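Local coordinates for putative diflavin flavoprotein A 3 (Nostoc sp., PDB 3FNI) that probably transfers electrons from NADH to oxygen, reducing it to water, and is represented by its flavodoxin-like domain, at residues I7-V12 against N27-T32; Y15-R20 against N131-C136; E52-C57 against E86-G91; T117-I122 against T141-W146. One frame throughout, in Å; residues are numbered along the deposited sequence.

Contact 1 (I7-V12 against N27-T32); sequences IGVFYV and NGITKT
Ile-7 on the first strand and Ile-29 on the helix that follows it reach toward each other tip to tip, and they bury most of the surface in this contact. The two ends meet at more than one point. Ile-7 CD1 lies 3.5 Å from Ile-29 CD1, closer than usual for two methyl groups, while the branch methyls Ile-7 CG2 and Ile-29 CG2 are also 3.5 Å apart. The torsions account for this double meeting. In Ile-7 the CG1 branch runs opposite the backbone N (chi1 163°), then turns at chi2 (-81°), which brings CD1 level with CG2 at the front of the side chain. Ile-29 instead keeps a straight outer arm (chi2 173°), and its CD1 rests against both of those methyls, 3.7 Å from Ile-7 CG2. This is the interior of a beta-alpha-beta unit, in which strand 6-11 leads through helix 18-31 to strand 35-40 and the helix packs against the parallel sheet of a flavodoxin-like fold. Val-9, two residues along the strand and on the same face, adds a looser touch, its CG2 standing 4.4 Å from Ile-29 CD1; Ile-26, one turn back on the helix, also packs on Val-9. Strand neighbours Val-61 and Val-36 flank the same apolar layer. At the end of the helix the carbonyl of Ile-29 accepts two bonds, one from Thr-32 N and a shorter one from Thr-32 OG1 at 2.6 Å, the hydroxyl lying in the carbonyl plane.

Contact 2 (Y15-R20 against N131-C136); sequences YGYSDR and NTYKLC
Arg-20 passes obliquely across the outer end of Tyr-133, and nearly all of its length touches that one residue. Its CB begins the contact, 3.8 Å from Tyr-133 CE1 and 3.6 Å from Tyr-133 OH. From there the chain runs straight through chi2 and bends at chi3 (65°), which folds the outer half back over the phenol oxygen: CD stays 3.6 Å from Tyr-133 OH, and NE follows at 3.5 Å from Tyr-133 OH, an approach too poorly angled to be a hydrogen bond. At CZ the oxygen lies over one face of the guanidinium, 3.3 Å above its plane and displaced toward the rim. The tip ends with NH2 3.5 Å from Tyr-133 CE2. The two flat groups are inclined by 35°, too far from parallel for a flat stack. Tyr-17 contributes a smaller touch at the same oxygen, its side chain crossing at about a right angle, with CD1 3.7 Å from Tyr-133 OH. Tyr-17 is the third residue of a type II' turn from Tyr-15 to Ser-18 and the N-cap of helix 18-31; in flavodoxins the loop between first strand and first helix receives the FMN phosphate, and a similar role is likely here. An alanine at Tyr-133 would remove the ring and hydroxyl and is likely to set the guanidinium free to turn, with a gap beside Leu-21. Glu-130 offers Arg-20 a long, weak ion pair. With no hydrogen bond across it, the contact relies on van der Waals packing and probably on attraction between the cation and the electron-rich phenol oxygen.

Contact 3 (E52-C57 against E86-G91); sequences ELVGRC and EKQAVG
Gln-88, just before strand 89-93, reaches across to the last part of helix 47-55 and the residues beyond it, meeting Cys-57 and Val-54, the two residues with which it shares the buried surface. The setting is the flavodoxin-like fold, a parallel sheet with helices on both faces: helix 47-55 runs into strand 57-63, and strand 89-93 lies beside that strand. Gln-88 has its CG between the backbone N and the carbonyl carbon (chi1 50°) and is extended beyond it, which carries the amide across. Its NE2 comes 2.6 Å from Cys-57 O, but the angle is poor and no hydrogen bond is assigned. Gln-88 CD is 4.0 Å from the same Cys-57 O, which puts the oxygen nearly straight ahead of the CD-NE2 bond, where neither N-H points; so short an approach leaves the exact place of the amide doubtful. The other end is clearer, since OE1 accepts a hydrogen bond from the backbone N of Asn-85. Val-54 meets the glutamine at about a right angle, its CG1 4.1 Å from Gln-88 OE1. A leucine in place of Gln-88 would lack the carbonyl oxygen, and would probably leave the Asn-85 N-H without its mate in a buried site. After the helix, Cys-57 N is hydrogen-bonded to Val-54 O at 3.1 Å.

Contact 4 (T117-I122 against T141-W146); sequences TAFPAI and TDLGQW
Leu-143 brings the helix against Ala-118 and Phe-119, and the residues before and after it frame that touch. Thr-141 comes first: its carbonyl accepts Gln-145 N at 2.8 Å, a regular helical bond, while its hydroxyl is bonded to Gly-28 O on another helix. Asp-142 directs its CB toward the 117-122 segment, which covers part of it without a close atomic contact. Its OD1 is also near Glu-138 OE1, a pairing of like charges that may raise the affinity of one of them for a proton. Leu-143 follows and makes the contact. With CG opposite the backbone N (chi1 -180°), the fork opens over the loop: CD1 presses on Ala-118 CB at 3.4 Å, tighter than usual for two carbons, and CD2 stands 4.4 Å from Phe-119 CE1, oblique to the ring. A CA separation of 5.5 Å between Ala-118 and Leu-143 shows how near the backbones come, which fits a residue as small as alanine. Beyond it the helix runs on, Trp-146 N bonded to Asp-142 O at 2.9 Å. Helix 130-152 thus packs on one face of the flavodoxin-like sheet: Leu-143 and Trp-146 both pack on Ala-89 of strand 89-93, Ala-118 is bonded through its backbone to Val-90 on the same strand, and helix 18-31 lies alongside through Gly-28 and Lys-31.

How the contacts relate
From the N terminus, contact 1 closes first, folding helix 18-31 back on strand 6-11. Contact 2 opens within that loop, at the start of the same helix, and closes only near the C terminus on helix 130-152, so the two cross. Contact 3 is nested inside this long loop, tying the end of helix 47-55 to the entry of strand 89-93; its centre is about 22 Å from that of contact 2. Contact 4 opens before contact 2 closes, hence these cross as well, and both use helix 130-152. Contacts 1 and 4 join where Ile-7 packs on Leu-143, and contacts 3 and 4 where Gly-91 meets the Phe-119 ring, linking sheet and flanking helices.

Contact 1 (I7-V12 against N27-T32)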
loop_
_atom_site.group_PDB
_atom_site.type_symbol
_atom_site.label_atom_id
_atom_site.label_comp_id
_atom_site.label_asym_id
_atom_site.label_seq_id
_atom_site.Cartn_x
_atom_site.Cartn_y
_atom_site.Cartn_z
ATOM N N ILE A 7 -1.187 7.414 6.025
ATOM C CA ILE A 7 -1.200 6.047 5.547
ATOM C C ILE A 7 -0.172 6.011 4.429
ATOM O O ILE A 7 -0.161 6.883 3.562
ATOM C CB ILE A 7 -2.606 5.661 5.036
ATOM C CG1 ILE A 7 -2.537 4.402 4.173
ATOM C CG2 ILE A 7 -3.206 6.818 4.274
ATOM C CD1 ILE A 7 -2.104 4.654 2.741
ATOM N N GLY A 8 0.705 5.016 4.466
ATOM C CA GLY A 8 1.740 4.908 3.455
ATOM C C GLY A 8 1.335 4.114 2.233
ATOM O O GLY A 8 0.806 3.006 2.340
ATOM N N VAL A 9 1.597 4.695 1.068
ATOM C CA VAL A 9 1.292 4.085 -0.218
ATOM C C VAL A 9 2.623 3.813 -0.915
ATOM O O VAL A 9 3.352 4.740 -1.273
ATOM C CB VAL A 9 0.430 5.033 -1.076
ATOM C CG1 VAL A 9 0.133 4.400 -2.419
ATOM C CG2 VAL A 9 -0.868 5.352 -0.341
ATOM N N PHE A 10 2.943 2.534 -1.096
ATOM C CA PHE A 10 4.202 2.150 -1.719
ATOM C C PHE A 10 3.990 1.344 -2.987
ATOM O O PHE A 10 3.337 0.301 -2.964
ATOM C CB PHE A 10 5.035 1.315 -0.748
ATOM C CG PHE A 10 5.129 1.891 0.631
ATOM C CD1 PHE A 10 4.031 1.871 1.488
ATOM C CD2 PHE A 10 6.327 2.423 1.089
ATOM C CE1 PHE A 10 4.127 2.370 2.788
ATOM C CE2 PHE A 10 6.438 2.925 2.384
ATOM C CZ PHE A 10 5.335 2.898 3.236
ATOM N N TYR A 11 4.554 1.819 -4.090
ATOM C CA TYR A 11 4.419 1.121 -5.357
ATOM C C TYR A 11 5.446 1.623 -6.368
ATOM O O TYR A 11 6.129 2.615 -6.124
ATOM C CB TYR A 11 3.005 1.299 -5.917
ATOM C CG TYR A 11 2.691 2.698 -6.407
ATOM C CD1 TYR A 11 2.331 3.711 -5.519
ATOM C CD2 TYR A 11 2.754 3.007 -7.768
ATOM C CE1 TYR A 11 2.036 5.000 -5.972
ATOM C CE2 TYR A 11 2.462 4.293 -8.235
ATOM C CZ TYR A 11 2.103 5.283 -7.334
ATOM O OH TYR A 11 1.797 6.547 -7.794
ATOM N N VAL A 12 5.554 0.934 -7.501
ATOM C CA VAL A 12 6.497 1.329 -8.545
ATOM C C VAL A 12 5.780 2.214 -9.569
ATOM O O VAL A 12 4.931 1.750 -10.334
ATOM C CB VAL A 12 7.133 0.065 -9.219
ATOM C CG1 VAL A 12 6.070 -1.004 -9.434
ATOM C CG2 VAL A 12 7.794 0.440 -10.549
ATOM N N ASN A 27 -7.393 8.843 -3.461
ATOM C CA ASN A 27 -8.567 9.726 -3.492
ATOM C C ASN A 27 -9.623 9.273 -2.481
ATOM O O ASN A 27 -10.319 10.094 -1.869
ATOM C CB ASN A 27 -9.184 9.756 -4.895
ATOM C CG ASN A 27 -8.324 10.504 -5.910
ATOM O OD1 ASN A 27 -8.544 10.397 -7.117
ATOM N ND2 ASN A 27 -7.349 11.264 -5.426
ATOM N N GLY A 28 -9.738 7.959 -2.321
ATOM C CA GLY A 28 -10.676 7.408 -1.369
ATOM C C GLY A 28 -10.186 7.688 0.040
ATOM O O GLY A 28 -10.987 7.928 0.947
ATOM N N ILE A 29 -8.867 7.659 0.224
ATOM C CA ILE A 29 -8.265 7.926 1.532
ATOM C C ILE A 29 -8.489 9.383 1.905
ATOM O O ILE A 29 -8.874 9.702 3.030
ATOM C CB ILE A 29 -6.736 7.661 1.531
ATOM C CG1 ILE A 29 -6.463 6.168 1.363
ATOM C CG2 ILE A 29 -6.110 8.163 2.839
ATOM C CD1 ILE A 29 -5.003 5.834 1.195
ATOM N N THR A 30 -8.232 10.252 0.936
ATOM C CA THR A 30 -8.382 11.691 1.083
ATOM C C THR A 30 -9.761 12.091 1.594
ATOM O O THR A 30 -9.885 13.016 2.390
ATOM C CB THR A 30 -8.148 12.387 -0.269
ATOM O OG1 THR A 30 -6.826 12.090 -0.727
ATOM C CG2 THR A 30 -8.319 13.892 -0.146
ATOM N N LYS A 31 -10.794 11.402 1.125
ATOM C CA LYS A 31 -12.159 11.708 1.540
ATOM C C LYS A 31 -12.334 11.660 3.050
ATOM O O LYS A 31 -13.129 12.410 3.606
ATOM C CB LYS A 31 -13.152 10.725 0.921
ATOM C CG LYS A 31 -13.346 10.852 -0.565
ATOM C CD LYS A 31 -14.469 9.933 -1.039
ATOM C CE LYS A 31 -14.554 9.927 -2.560
ATOM N NZ LYS A 31 -15.632 9.036 -3.091
ATOM N N THR A 32 -11.589 10.777 3.706
ATOM C CA THR A 32 -11.688 10.609 5.148
ATOM C C THR A 32 -10.842 11.605 5.920
ATOM O O THR A 32 -10.816 11.581 7.150
ATOM C CB THR A 32 -11.252 9.204 5.562
ATOM O OG1 THR A 32 -9.830 9.083 5.409
ATOM C CG2 THR A 32 -11.942 8.165 4.691
#

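Contact 2 (Y15-R20 against N131-C136)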
loop_
_atom_site.group_PDB
_atom_site.type_symbol
_atom_site.label_atom_id
_atom_site.label_comp_id
_atom_site.label_asym_id
_atom_site.label_seq_id
_atom_site.Cartn_x
_atom_site.Cartn_y
_atom_site.Cartn_z
ATOM N N TYR A 15 4.679 1.760 -13.641
ATOM C CA TYR A 15 4.659 0.329 -13.960
ATOM C C TYR A 15 3.196 -0.089 -14.077
ATOM O O TYR A 15 2.447 -0.013 -13.105
ATOM C CB TYR A 15 5.348 -0.507 -12.865
ATOM C CG TYR A 15 5.102 -2.005 -12.990
ATOM C CD1 TYR A 15 4.706 -2.752 -11.884
ATOM C CD2 TYR A 15 5.199 -2.658 -14.223
ATOM C CE1 TYR A 15 4.395 -4.100 -11.989
ATOM C CE2 TYR A 15 4.890 -4.019 -14.345
ATOM C CZ TYR A 15 4.480 -4.731 -13.214
ATOM O OH TYR A 15 4.109 -6.059 -13.301
ATOM N N GLY A 16 2.795 -0.528 -15.267
ATOM C CA GLY A 16 1.417 -0.927 -15.474
ATOM C C GLY A 16 0.484 0.231 -15.171
ATOM O O GLY A 16 0.811 1.384 -15.445
ATOM N N TYR A 17 -0.676 -0.070 -14.599
ATOM C CA TYR A 17 -1.654 0.959 -14.247
ATOM C C TYR A 17 -1.517 1.385 -12.786
ATOM O O TYR A 17 -2.455 1.915 -12.189
ATOM C CB TYR A 17 -3.059 0.427 -14.491
ATOM C CG TYR A 17 -3.361 0.180 -15.946
ATOM C CD1 TYR A 17 -3.787 1.218 -16.773
ATOM C CD2 TYR A 17 -3.202 -1.089 -16.507
ATOM C CE1 TYR A 17 -4.047 1.001 -18.123
ATOM C CE2 TYR A 17 -3.458 -1.316 -17.858
ATOM C CZ TYR A 17 -3.883 -0.264 -18.658
ATOM O OH TYR A 17 -4.150 -0.480 -19.990
ATOM N N SER A 18 -0.338 1.155 -12.219
ATOM C CA SER A 18 -0.070 1.487 -10.826
ATOM C C SER A 18 -0.383 2.921 -10.453
ATOM O O SER A 18 -0.956 3.190 -9.401
ATOM C CB SER A 18 1.392 1.205 -10.497
ATOM O OG SER A 18 1.649 -0.172 -10.579
ATOM N N ASP A 19 0.027 3.837 -11.320
ATOM C CA ASP A 19 -0.181 5.253 -11.099
ATOM C C ASP A 19 -1.672 5.576 -10.924
ATOM O O ASP A 19 -2.063 6.236 -9.965
ATOM C CB ASP A 19 0.422 6.038 -12.273
ATOM C CG ASP A 19 1.951 6.136 -12.207
ATOM O OD1 ASP A 19 2.606 5.280 -11.570
ATOM O OD2 ASP A 19 2.507 7.075 -12.815
ATOM N N ARG A 20 -2.506 5.091 -11.838
ATOM C CA ARG A 20 -3.938 5.358 -11.758
ATOM C C ARG A 20 -4.619 4.553 -10.649
ATOM O O ARG A 20 -5.542 5.040 -9.996
ATOM C CB ARG A 20 -4.598 5.077 -13.111
ATOM C CG ARG A 20 -4.021 5.914 -14.256
ATOM C CD ARG A 20 -4.714 5.604 -15.569
ATOM N NE ARG A 20 -6.122 5.994 -15.545
ATOM C CZ ARG A 20 -7.001 5.699 -16.498
ATOM N NH1 ARG A 20 -6.618 5.004 -17.563
ATOM N NH2 ARG A 20 -8.264 6.099 -16.389
ATOM N N ASN A 131 -15.094 0.867 -13.140
ATOM C CA ASN A 131 -15.651 0.080 -12.033
ATOM C C ASN A 131 -14.479 -0.386 -11.171
ATOM O O ASN A 131 -14.618 -0.605 -9.970
ATOM C CB ASN A 131 -16.399 -1.145 -12.567
ATOM C CG ASN A 131 -17.680 -0.784 -13.283
ATOM O OD1 ASN A 131 -18.190 -1.560 -14.089
ATOM N ND2 ASN A 131 -18.219 0.390 -12.980
ATOM N N THR A 132 -13.332 -0.553 -11.822
ATOM C CA THR A 132 -12.081 -0.965 -11.190
ATOM C C THR A 132 -11.574 0.166 -10.298
ATOM O O THR A 132 -11.249 -0.030 -9.128
ATOM C CB THR A 132 -11.010 -1.247 -12.266
ATOM O OG1 THR A 132 -11.417 -2.369 -13.051
ATOM C CG2 THR A 132 -9.650 -1.521 -11.637
ATOM N N TYR A 133 -11.520 1.362 -10.870
ATOM C CA TYR A 133 -11.046 2.520 -10.141
ATOM C C TYR A 133 -12.006 2.957 -9.062
ATOM O O TYR A 133 -11.593 3.574 -8.084
ATOM C CB TYR A 133 -10.789 3.674 -11.100
ATOM C CG TYR A 133 -9.683 3.383 -12.073
ATOM C CD1 TYR A 133 -8.447 2.900 -11.629
ATOM C CD2 TYR A 133 -9.859 3.598 -13.441
ATOM C CE1 TYR A 133 -7.418 2.643 -12.523
ATOM C CE2 TYR A 133 -8.837 3.345 -14.341
ATOM C CZ TYR A 133 -7.622 2.869 -13.881
ATOM O OH TYR A 133 -6.610 2.626 -14.779
ATOM N N LYS A 134 -13.286 2.643 -9.243
ATOM C CA LYS A 134 -14.300 3.001 -8.263
ATOM C C LYS A 134 -14.128 2.073 -7.070
ATOM O O LYS A 134 -14.415 2.441 -5.938
ATOM C CB LYS A 134 -15.703 2.830 -8.850
ATOM C CG LYS A 134 -16.814 3.253 -7.901
ATOM C CD LYS A 134 -18.197 2.795 -8.375
ATOM C CE LYS A 134 -18.529 3.283 -9.786
ATOM N NZ LYS A 134 -18.553 4.778 -9.931
ATOM N N LEU A 135 -13.662 0.859 -7.345
ATOM C CA LEU A 135 -13.433 -0.134 -6.310
ATOM C C LEU A 135 -12.232 0.300 -5.468
ATOM O O LEU A 135 -12.278 0.242 -4.241
ATOM C CB LEU A 135 -13.163 -1.495 -6.953
ATOM C CG LEU A 135 -12.857 -2.674 -6.025
ATOM C CD1 LEU A 135 -14.088 -3.018 -5.188
ATOM C CD2 LEU A 135 -12.434 -3.877 -6.861
ATOM N N CYS A 136 -11.161 0.734 -6.135
ATOM C CA CYS A 136 -9.955 1.206 -5.449
ATOM C C CYS A 136 -10.293 2.395 -4.565
ATOM O O CYS A 136 -9.764 2.542 -3.460
ATOM C CB CYS A 136 -8.891 1.667 -6.448
ATOM S SG CYS A 136 -8.304 0.425 -7.593
#

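Contact 3 (E52-C57 against E86-G91)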
loop_
_atom_site.group_PDB
_atom_site.type_symbol
_atom_site.label_atom_id
_atom_site.label_comp_id
_atom_site.label_asym_id
_atom_site.label_seq_id
_atom_site.Cartn_x
_atom_site.Cartn_y
_atom_site.Cartn_z
ATOM N N GLU A 52 11.520 4.752 9.183
ATOM C CA GLU A 52 10.858 5.782 9.962
ATOM C C GLU A 52 9.489 6.109 9.412
ATOM O O GLU A 52 8.557 6.384 10.168
ATOM C CB GLU A 52 11.665 7.067 9.952
ATOM C CG GLU A 52 12.896 7.075 10.808
ATOM C CD GLU A 52 13.395 8.482 10.997
ATOM O OE1 GLU A 52 13.817 9.106 9.994
ATOM O OE2 GLU A 52 13.340 8.975 12.144
ATOM N N LEU A 53 9.380 6.118 8.089
ATOM C CA LEU A 53 8.113 6.432 7.451
ATOM C C LEU A 53 7.100 5.351 7.760
ATOM O O LEU A 53 5.990 5.641 8.202
ATOM C CB LEU A 53 8.294 6.571 5.938
ATOM C CG LEU A 53 7.047 6.504 5.050
ATOM C CD1 LEU A 53 5.897 7.325 5.623
ATOM C CD2 LEU A 53 7.432 7.013 3.681
ATOM N N VAL A 54 7.486 4.105 7.521
ATOM C CA VAL A 54 6.600 2.985 7.793
ATOM C C VAL A 54 6.215 3.028 9.263
ATOM O O VAL A 54 5.064 2.778 9.623
ATOM C CB VAL A 54 7.292 1.642 7.482
ATOM C CG1 VAL A 54 6.432 0.487 7.969
ATOM C CG2 VAL A 54 7.532 1.523 5.976
ATOM N N GLY A 55 7.193 3.360 10.099
ATOM C CA GLY A 55 6.971 3.441 11.529
ATOM C C GLY A 55 5.894 4.421 11.963
ATOM O O GLY A 55 5.192 4.176 12.948
ATOM N N ARG A 56 5.754 5.532 11.248
ATOM C CA ARG A 56 4.739 6.507 11.623
ATOM C C ARG A 56 3.450 6.419 10.805
ATOM O O ARG A 56 2.603 7.309 10.884
ATOM C CB ARG A 56 5.309 7.925 11.570
ATOM C CG ARG A 56 5.686 8.401 10.196
ATOM C CD ARG A 56 6.070 9.874 10.233
ATOM N NE ARG A 56 6.523 10.354 8.934
ATOM C CZ ARG A 56 5.736 10.535 7.876
ATOM N NH1 ARG A 56 4.438 10.283 7.939
ATOM N NH2 ARG A 56 6.259 10.964 6.743
ATOM N N CYS A 57 3.294 5.347 10.032
ATOM C CA CYS A 57 2.071 5.147 9.249
ATOM C C CYS A 57 1.122 4.218 10.007
ATOM O O CYS A 57 1.542 3.190 10.538
ATOM C CB CYS A 57 2.386 4.548 7.867
ATOM S SG CYS A 57 3.094 5.743 6.662
ATOM N N GLU A 86 2.395 -5.026 13.970
ATOM C CA GLU A 86 1.104 -5.701 14.021
ATOM C C GLU A 86 -0.131 -4.831 14.238
ATOM O O GLU A 86 -1.249 -5.270 13.955
ATOM C CB GLU A 86 1.137 -6.778 15.108
ATOM C CG GLU A 86 1.576 -6.249 16.463
ATOM C CD GLU A 86 1.207 -7.165 17.612
ATOM O OE1 GLU A 86 1.632 -8.337 17.613
ATOM O OE2 GLU A 86 0.491 -6.707 18.524
ATOM N N LYS A 87 0.066 -3.610 14.726
ATOM C CA LYS A 87 -1.041 -2.697 15.007
ATOM C C LYS A 87 -1.560 -1.972 13.772
ATOM O O LYS A 87 -2.539 -1.226 13.847
ATOM C CB LYS A 87 -0.611 -1.658 16.051
ATOM C CG LYS A 87 -0.252 -2.240 17.407
ATOM C CD LYS A 87 -1.485 -2.491 18.262
ATOM C CE LYS A 87 -2.156 -1.170 18.636
ATOM N NZ LYS A 87 -3.404 -1.339 19.448
ATOM N N GLN A 88 -0.914 -2.162 12.630
ATOM C CA GLN A 88 -1.406 -1.475 11.453
ATOM C C GLN A 88 -2.172 -2.374 10.491
ATOM O O GLN A 88 -2.260 -3.587 10.682
ATOM C CB GLN A 88 -0.265 -0.729 10.748
ATOM C CG GLN A 88 0.970 -1.548 10.498
ATOM C CD GLN A 88 2.227 -0.697 10.358
ATOM O OE1 GLN A 88 3.305 -1.217 10.080
ATOM N NE2 GLN A 88 2.096 0.609 10.558
ATOM N N ALA A 89 -2.776 -1.746 9.490
ATOM C CA ALA A 89 -3.564 -2.440 8.489
ATOM C C ALA A 89 -2.883 -2.245 7.133
ATOM O O ALA A 89 -2.260 -1.210 6.883
ATOM C CB ALA A 89 -4.968 -1.874 8.471
ATOM N N VAL A 90 -3.002 -3.241 6.258
ATOM C CA VAL A 90 -2.362 -3.170 4.955
ATOM C C VAL A 90 -3.214 -3.752 3.826
ATOM O O VAL A 90 -3.850 -4.796 3.985
ATOM C CB VAL A 90 -0.978 -3.895 5.007
ATOM C CG1 VAL A 90 -1.183 -5.401 5.141
ATOM C CG2 VAL A 90 -0.137 -3.552 3.784
ATOM N N GLY A 91 -3.228 -3.043 2.696
ATOM C CA GLY A 91 -3.965 -3.481 1.521
ATOM C C GLY A 91 -2.996 -3.589 0.353
ATOM O O GLY A 91 -2.038 -2.823 0.283
#

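Contact 4 (T117-I122 against T141-W146)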
loop_
_atom_site.group_PDB
_atom_site.type_symbol
_atom_site.label_atom_id
_atom_site.label_comp_id
_atom_site.label_asym_id
_atom_site.label_seq_id
_atom_site.Cartn_x
_atom_site.Cartn_y
_atom_site.Cartn_z
ATOM N N THR A 117 -5.894 -7.081 7.250
ATOM C CA THR A 117 -6.075 -6.808 5.835
ATOM C C THR A 117 -7.009 -5.613 5.721
ATOM O O THR A 117 -8.153 -5.663 6.178
ATOM C CB THR A 117 -6.692 -8.007 5.096
ATOM O OG1 THR A 117 -8.077 -8.130 5.446
ATOM C CG2 THR A 117 -5.971 -9.272 5.472
ATOM N N ALA A 118 -6.497 -4.539 5.125
ATOM C CA ALA A 118 -7.241 -3.294 4.948
ATOM C C ALA A 118 -8.495 -3.465 4.106
ATOM O O ALA A 118 -9.543 -2.880 4.391
ATOM C CB ALA A 118 -6.343 -2.247 4.327
ATOM N N PHE A 119 -8.375 -4.265 3.058
ATOM C CA PHE A 119 -9.479 -4.533 2.162
ATOM C C PHE A 119 -9.065 -5.745 1.342
ATOM O O PHE A 119 -7.887 -6.129 1.348
ATOM C CB PHE A 119 -9.737 -3.313 1.253
ATOM C CG PHE A 119 -8.480 -2.675 0.713
ATOM C CD1 PHE A 119 -8.018 -1.462 1.227
ATOM C CD2 PHE A 119 -7.734 -3.305 -0.285
ATOM C CE1 PHE A 119 -6.841 -0.897 0.761
ATOM C CE2 PHE A 119 -6.556 -2.744 -0.754
ATOM C CZ PHE A 119 -6.102 -1.538 -0.234
ATOM N N PRO A 120 -10.026 -6.377 0.644
ATOM C CA PRO A 120 -9.718 -7.555 -0.180
ATOM C C PRO A 120 -8.653 -7.161 -1.216
ATOM O O PRO A 120 -8.801 -6.147 -1.892
ATOM C CB PRO A 120 -11.064 -7.885 -0.830
ATOM C CG PRO A 120 -12.089 -7.323 0.165
ATOM C CD PRO A 120 -11.456 -6.019 0.561
ATOM N N ALA A 121 -7.582 -7.943 -1.332
ATOM C CA ALA A 121 -6.529 -7.622 -2.295
ATOM C C ALA A 121 -7.126 -7.357 -3.672
ATOM O O ALA A 121 -7.803 -8.218 -4.232
ATOM C CB ALA A 121 -5.519 -8.762 -2.379
ATOM N N ILE A 122 -6.888 -6.167 -4.218
ATOM C CA ILE A 122 -7.426 -5.844 -5.531
ATOM C C ILE A 122 -6.605 -6.517 -6.625
ATOM O O ILE A 122 -5.400 -6.298 -6.756
ATOM C CB ILE A 122 -7.493 -4.306 -5.769
ATOM C CG1 ILE A 122 -6.715 -3.930 -7.032
ATOM C CG2 ILE A 122 -6.973 -3.559 -4.561
ATOM C CD1 ILE A 122 -6.830 -2.488 -7.419
ATOM N N THR A 141 -11.184 4.504 0.919
ATOM C CA THR A 141 -12.074 5.069 1.918
ATOM C C THR A 141 -12.147 4.141 3.123
ATOM O O THR A 141 -12.027 4.585 4.261
ATOM C CB THR A 141 -13.486 5.258 1.342
ATOM O OG1 THR A 141 -13.454 6.277 0.339
ATOM C CG2 THR A 141 -14.466 5.651 2.426
ATOM N N ASP A 142 -12.345 2.850 2.861
ATOM C CA ASP A 142 -12.436 1.858 3.921
ATOM C C ASP A 142 -11.235 1.905 4.854
ATOM O O ASP A 142 -11.391 1.875 6.071
ATOM C CB ASP A 142 -12.556 0.451 3.327
ATOM C CG ASP A 142 -13.957 0.133 2.855
ATOM O OD1 ASP A 142 -14.768 1.075 2.709
ATOM O OD2 ASP A 142 -14.247 -1.062 2.619
ATOM N N LEU A 143 -10.040 1.967 4.275
ATOM C CA LEU A 143 -8.816 2.015 5.058
ATOM C C LEU A 143 -8.741 3.325 5.818
ATOM O O LEU A 143 -8.353 3.353 6.979
ATOM C CB LEU A 143 -7.591 1.879 4.148
ATOM C CG LEU A 143 -6.242 1.906 4.877
ATOM C CD1 LEU A 143 -6.200 0.795 5.931
ATOM C CD2 LEU A 143 -5.092 1.744 3.862
ATOM N N GLY A 144 -9.116 4.412 5.147
ATOM C CA GLY A 144 -9.102 5.719 5.777
ATOM C C GLY A 144 -10.032 5.751 6.978
ATOM O O GLY A 144 -9.711 6.366 7.993
ATOM N N GLN A 145 -11.181 5.087 6.859
ATOM C CA GLN A 145 -12.149 5.037 7.951
ATOM C C GLN A 145 -11.597 4.179 9.082
ATOM O O GLN A 145 -11.770 4.499 10.254
ATOM C CB GLN A 145 -13.484 4.458 7.470
ATOM C CG GLN A 145 -14.182 5.301 6.402
ATOM C CD GLN A 145 -15.545 4.752 6.017
ATOM O OE1 GLN A 145 -15.654 3.666 5.454
ATOM N NE2 GLN A 145 -16.593 5.502 6.328
ATOM N N TRP A 146 -10.931 3.088 8.719
ATOM C CA TRP A 146 -10.348 2.198 9.704
ATOM C C TRP A 146 -9.290 2.965 10.501
ATOM O O TRP A 146 -9.260 2.894 11.730
ATOM C CB TRP A 146 -9.721 0.990 9.015
ATOM C CG TRP A 146 -9.119 0.011 9.967
ATOM C CD1 TRP A 146 -9.744 -1.049 10.568
ATOM C CD2 TRP A 146 -7.769 0.008 10.448
ATOM N NE1 TRP A 146 -8.862 -1.712 11.392
ATOM C CE2 TRP A 146 -7.644 -1.085 11.335
ATOM C CE3 TRP A 146 -6.651 0.822 10.213
ATOM C CZ2 TRP A 146 -6.448 -1.383 11.989
ATOM C CZ3 TRP A 146 -5.459 0.527 10.865
ATOM C CH2 TRP A 146 -5.368 -0.570 11.741
#